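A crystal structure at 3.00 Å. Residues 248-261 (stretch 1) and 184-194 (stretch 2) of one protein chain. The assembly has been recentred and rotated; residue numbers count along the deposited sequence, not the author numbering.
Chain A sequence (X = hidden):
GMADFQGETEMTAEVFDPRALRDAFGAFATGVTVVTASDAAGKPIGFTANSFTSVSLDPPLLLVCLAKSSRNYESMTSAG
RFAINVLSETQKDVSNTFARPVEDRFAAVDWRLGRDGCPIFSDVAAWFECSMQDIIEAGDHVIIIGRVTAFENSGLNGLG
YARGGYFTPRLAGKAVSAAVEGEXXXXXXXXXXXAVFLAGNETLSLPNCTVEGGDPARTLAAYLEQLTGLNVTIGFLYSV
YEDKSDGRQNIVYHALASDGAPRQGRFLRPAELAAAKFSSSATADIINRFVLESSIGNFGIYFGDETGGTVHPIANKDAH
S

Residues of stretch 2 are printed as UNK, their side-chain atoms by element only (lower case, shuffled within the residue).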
# COMPACT_ATOMS: atom_id res chain seq x y z
N ARG A 248 -30.39 -2.98 0.68
CA ARG A 248 -29.44 -2.92 1.77
C ARG A 248 -28.03 -2.49 1.40
O ARG A 248 -27.42 -2.98 0.44
CB ARG A 248 -29.38 -4.29 2.42
CG ARG A 248 -28.68 -4.33 3.77
CD ARG A 248 -28.83 -5.67 4.44
NE ARG A 248 -30.24 -6.00 4.67
CZ ARG A 248 -30.65 -7.12 5.24
NH1 ARG A 248 -29.77 -8.02 5.67
NH2 ARG A 248 -31.96 -7.36 5.40
N GLN A 249 -27.48 -1.63 2.27
CA GLN A 249 -26.09 -1.19 2.20
C GLN A 249 -25.19 -2.39 2.49
O GLN A 249 -25.46 -3.17 3.40
CB GLN A 249 -25.83 -0.05 3.20
CG GLN A 249 -26.31 1.34 2.78
CD GLN A 249 -25.90 1.84 1.40
OE1 GLN A 249 -26.61 2.63 0.78
NE2 GLN A 249 -24.72 1.45 0.89
N ASN A 250 -24.14 -2.55 1.70
CA ASN A 250 -23.23 -3.68 1.80
C ASN A 250 -21.75 -3.22 1.94
O ASN A 250 -21.27 -2.46 1.10
CB ASN A 250 -23.42 -4.54 0.56
CG ASN A 250 -24.17 -5.81 0.79
OD1 ASN A 250 -23.61 -6.78 1.33
ND2 ASN A 250 -25.42 -5.84 0.35
N ILE A 251 -21.06 -3.67 3.02
CA ILE A 251 -19.62 -3.42 3.26
C ILE A 251 -18.92 -4.78 3.18
O ILE A 251 -19.15 -5.64 4.05
CB ILE A 251 -19.32 -2.64 4.57
CG1 ILE A 251 -19.85 -1.19 4.49
CG2 ILE A 251 -17.82 -2.65 4.89
CD1 ILE A 251 -19.83 -0.41 5.75
N VAL A 252 -18.13 -5.00 2.11
CA VAL A 252 -17.42 -6.27 1.88
C VAL A 252 -15.93 -6.05 2.11
O VAL A 252 -15.34 -5.12 1.54
CB VAL A 252 -17.71 -6.87 0.48
CG1 VAL A 252 -17.05 -8.24 0.32
CG2 VAL A 252 -19.21 -6.97 0.23
N TYR A 253 -15.35 -6.89 2.98
CA TYR A 253 -13.93 -6.83 3.34
C TYR A 253 -13.19 -7.96 2.71
O TYR A 253 -13.78 -9.01 2.39
CB TYR A 253 -13.77 -6.95 4.86
CG TYR A 253 -13.73 -5.65 5.61
CD1 TYR A 253 -12.55 -4.92 5.73
CD2 TYR A 253 -14.84 -5.18 6.30
CE1 TYR A 253 -12.47 -3.78 6.52
CE2 TYR A 253 -14.79 -4.02 7.07
CZ TYR A 253 -13.59 -3.33 7.19
OH TYR A 253 -13.49 -2.21 7.98
N HIS A 254 -11.89 -7.77 2.54
CA HIS A 254 -11.05 -8.84 2.08
C HIS A 254 -10.56 -9.49 3.36
O HIS A 254 -10.30 -8.75 4.31
CB HIS A 254 -9.94 -8.35 1.12
CG HIS A 254 -9.19 -9.46 0.43
ND1 HIS A 254 -9.57 -10.82 0.56
CD2 HIS A 254 -8.09 -9.40 -0.36
CE1 HIS A 254 -8.69 -11.52 -0.15
NE2 HIS A 254 -7.78 -10.72 -0.71
N ALA A 255 -10.55 -10.84 3.47
CA ALA A 255 -10.11 -11.46 4.72
C ALA A 255 -9.28 -12.74 4.49
O ALA A 255 -9.19 -13.22 3.36
CB ALA A 255 -11.30 -11.75 5.61
N LEU A 256 -8.65 -13.27 5.56
CA LEU A 256 -7.84 -14.48 5.53
C LEU A 256 -8.20 -15.42 6.63
O LEU A 256 -8.38 -14.99 7.78
CB LEU A 256 -6.35 -14.17 5.67
CG LEU A 256 -5.64 -13.57 4.51
CD1 LEU A 256 -4.20 -13.34 4.85
CD2 LEU A 256 -5.79 -14.40 3.26
N ALA A 257 -8.24 -16.72 6.30
CA ALA A 257 -8.51 -17.76 7.28
C ALA A 257 -7.29 -18.63 7.49
O ALA A 257 -6.50 -18.87 6.56
CB ALA A 257 -9.69 -18.60 6.84
N SER A 258 -7.14 -19.12 8.74
CA SER A 258 -6.06 -20.02 9.12
C SER A 258 -6.31 -21.39 8.46
O SER A 258 -7.36 -21.60 7.85
CB SER A 258 -5.96 -20.12 10.63
OG SER A 258 -7.18 -20.57 11.19
N ASP A 259 -5.33 -22.30 8.52
CA ASP A 259 -5.52 -23.60 7.88
C ASP A 259 -6.48 -24.49 8.68
O ASP A 259 -6.66 -24.28 9.89
CB ASP A 259 -4.17 -24.29 7.67
CG ASP A 259 -3.28 -23.60 6.66
OD1 ASP A 259 -3.82 -22.92 5.74
OD2 ASP A 259 -2.05 -23.75 6.77
N GLY A 260 -7.14 -25.39 7.96
CA GLY A 260 -8.10 -26.34 8.52
C GLY A 260 -9.47 -26.35 7.89
O GLY A 260 -9.85 -25.43 7.16
N ALA A 261 -10.23 -27.40 8.18
CA ALA A 261 -11.59 -27.53 7.68
C ALA A 261 -12.54 -26.67 8.49
O ALA A 261 -12.54 -26.76 9.73
CB ALA A 261 -12.03 -28.98 7.73
N UNK A 184 -25.96 -2.27 7.86
CA UNK A 184 -25.07 -2.70 6.78
C UNK A 184 -24.92 -4.23 6.82
O UNK A 184 -24.85 -4.84 7.90
c UNK A 184 -23.07 -2.10 8.25
c UNK A 184 -23.71 -0.59 6.26
c UNK A 184 -23.68 -2.01 6.83
c UNK A 184 -21.98 -1.11 8.71
N UNK A 185 -24.85 -4.84 5.63
CA UNK A 185 -24.56 -6.24 5.55
C UNK A 185 -23.04 -6.35 5.44
O UNK A 185 -22.46 -5.83 4.47
c UNK A 185 -24.72 -8.29 4.16
n UNK A 185 -27.75 -8.04 1.98
c UNK A 185 -25.31 -8.96 2.97
n UNK A 185 -28.88 -9.72 3.08
c UNK A 185 -27.74 -9.11 2.78
n UNK A 185 -26.60 -9.56 3.27
c UNK A 185 -25.26 -6.91 4.38
N UNK A 186 -22.41 -6.95 6.45
CA UNK A 186 -20.96 -7.11 6.45
C UNK A 186 -20.60 -8.42 5.82
O UNK A 186 -20.90 -9.48 6.39
c UNK A 186 -20.32 -4.55 7.96
c UNK A 186 -20.05 -5.91 10.00
c UNK A 186 -20.40 -7.04 7.87
c UNK A 186 -20.73 -5.82 8.69
N UNK A 187 -20.02 -8.36 4.63
CA UNK A 187 -19.59 -9.55 3.91
C UNK A 187 -18.09 -9.68 3.86
O UNK A 187 -17.37 -8.71 4.15
N UNK A 188 -17.59 -10.84 3.46
CA UNK A 188 -16.16 -11.05 3.36
C UNK A 188 -15.77 -12.01 2.25
O UNK A 188 -16.45 -13.01 2.03
c UNK A 188 -15.61 -11.56 4.68
N UNK A 189 -14.64 -11.71 1.59
CA UNK A 189 -13.99 -12.57 0.59
C UNK A 189 -12.87 -13.22 1.39
O UNK A 189 -11.76 -12.67 1.46
c UNK A 189 -14.72 -11.24 -1.44
c UNK A 189 -12.76 -12.76 -1.61
c UNK A 189 -13.53 -11.83 -0.69
N UNK A 190 -13.24 -14.29 2.14
CA UNK A 190 -12.36 -15.00 3.07
C UNK A 190 -11.59 -16.09 2.34
O UNK A 190 -12.19 -17.07 1.89
c UNK A 190 -13.22 -15.58 4.21
c UNK A 190 -13.49 -17.05 6.16
c UNK A 190 -12.51 -16.30 5.34
c UNK A 190 -11.77 -15.33 6.26
N UNK A 191 -10.27 -15.91 2.24
CA UNK A 191 -9.40 -16.84 1.53
C UNK A 191 -8.64 -17.82 2.45
O UNK A 191 -8.12 -17.41 3.49
c UNK A 191 -8.99 -15.45 -0.57
c UNK A 191 -8.40 -16.06 0.68
o UNK A 191 -6.83 -15.03 -1.47
c UNK A 191 -8.03 -14.68 -1.45
o UNK A 191 -8.49 -13.75 -2.16
N UNK A 192 -8.56 -19.11 2.05
CA UNK A 192 -7.78 -20.09 2.77
C UNK A 192 -6.47 -20.21 2.03
O UNK A 192 -5.48 -19.53 2.42
o UNK A 192 -9.20 -24.11 4.00
n UNK A 192 -8.67 -23.20 6.01
c UNK A 192 -8.63 -23.23 4.69
c UNK A 192 -8.46 -21.43 2.96
c UNK A 192 -7.77 -22.19 4.06
N UNK A 193 -6.44 -21.00 0.93
CA UNK A 193 -5.22 -20.97 0.16
C UNK A 193 -5.48 -19.96 -0.91
O UNK A 193 -5.28 -18.73 -0.70
o UNK A 193 -3.34 -22.30 2.84
c UNK A 193 -4.14 -23.19 0.77
c UNK A 193 -3.13 -22.46 1.63
n UNK A 193 -2.01 -22.01 1.03
c UNK A 193 -4.78 -22.33 -0.34
N UNK A 194 -6.06 -20.44 -1.99
CA UNK A 194 -6.50 -19.57 -3.06
C UNK A 194 -7.97 -19.77 -3.16
O UNK A 194 -8.55 -19.47 -4.21

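Position 184 carries four carbons, forked at the first, with one arm two carbons long; that arm's end lies 3.7 Å from Ile251 CD1. Branching at CB marks isoleucine, and Ile184, buried, offers the apolar surface this side of the sheet requires.

Position 185 has three carbons, a nitrogen, and a carbon bearing two more nitrogens: arginine. The long chain of Arg185 runs past Asn250, its CD 3.2 Å from Asn250 OD1. Its NH2 lies over one face of the Arg248 guanidinium, 3.2 Å from Arg248 NH1; these are like charges, but NE of Arg185 and NH1 of Arg248 find acceptors elsewhere in the structure.

Position 186 holds four carbons forked at the second, which is leucine; Leu186 CD2 comes within 4.0 Å of Ile251 CB. Position 187 has no side-chain atoms and is glycine. Gly187 leaves its backbone close to Val252, with Gly187 O 3.3 Å from Val252 CA, although there is room for a CB. A single carbon at 188, 4.4 Å from Ala255 CB, identifies alanine, a small residue in the buried layer.

At 189 one carbon carries two others, hence valine; Val189 CG2 meets Val252 CG1 at 4.2 Å, and beta branching suits an extended strand. Position 190 again has four carbons forked at the second. Leu190 turns its CD1 to Ala255 CB (3.7 Å) and Ala257 CB (3.9 Å), filling space beside two small side chains.

Position 191 shows three carbons, the third with two oxygens, one of them 3.0 Å from His254 CE1. This is glutamate; Glu191 OE2 lies at the imidazole edge, near the ring plane. Position 192 ends in one oxygen and one nitrogen on its third carbon, so it is glutamine. Gln192 NE2 donates to both Ser258 O and Gly260 O, each at 2.8 Å, tying down the loop after the strand as an amide with two hydrogens can.

Position 193 has the same composition and is also glutamine, exposed near Asp259. Position 194 lacks a side chain and touches nothing here: Gly194.

The contact is a parallel strand pair. Arg185 N donates to Gln249 O (2.9 Å) and Ile251 N to Arg185 O (3.0 Å), an alternation that continues to Ala257 N and Glu191 O (2.9 Å). Val189 O accepts twice, from Ala255 N and from His254 ND1, both at 3.0 Å. Ile184, Leu186, Ala188 and Leu190 share one face with Ile251 and Ala255, while Arg185, Val189 and Glu191 share the other with Asn250, Val252 and His254.

Stretch 2 184-194: IRLGAVLEQQG
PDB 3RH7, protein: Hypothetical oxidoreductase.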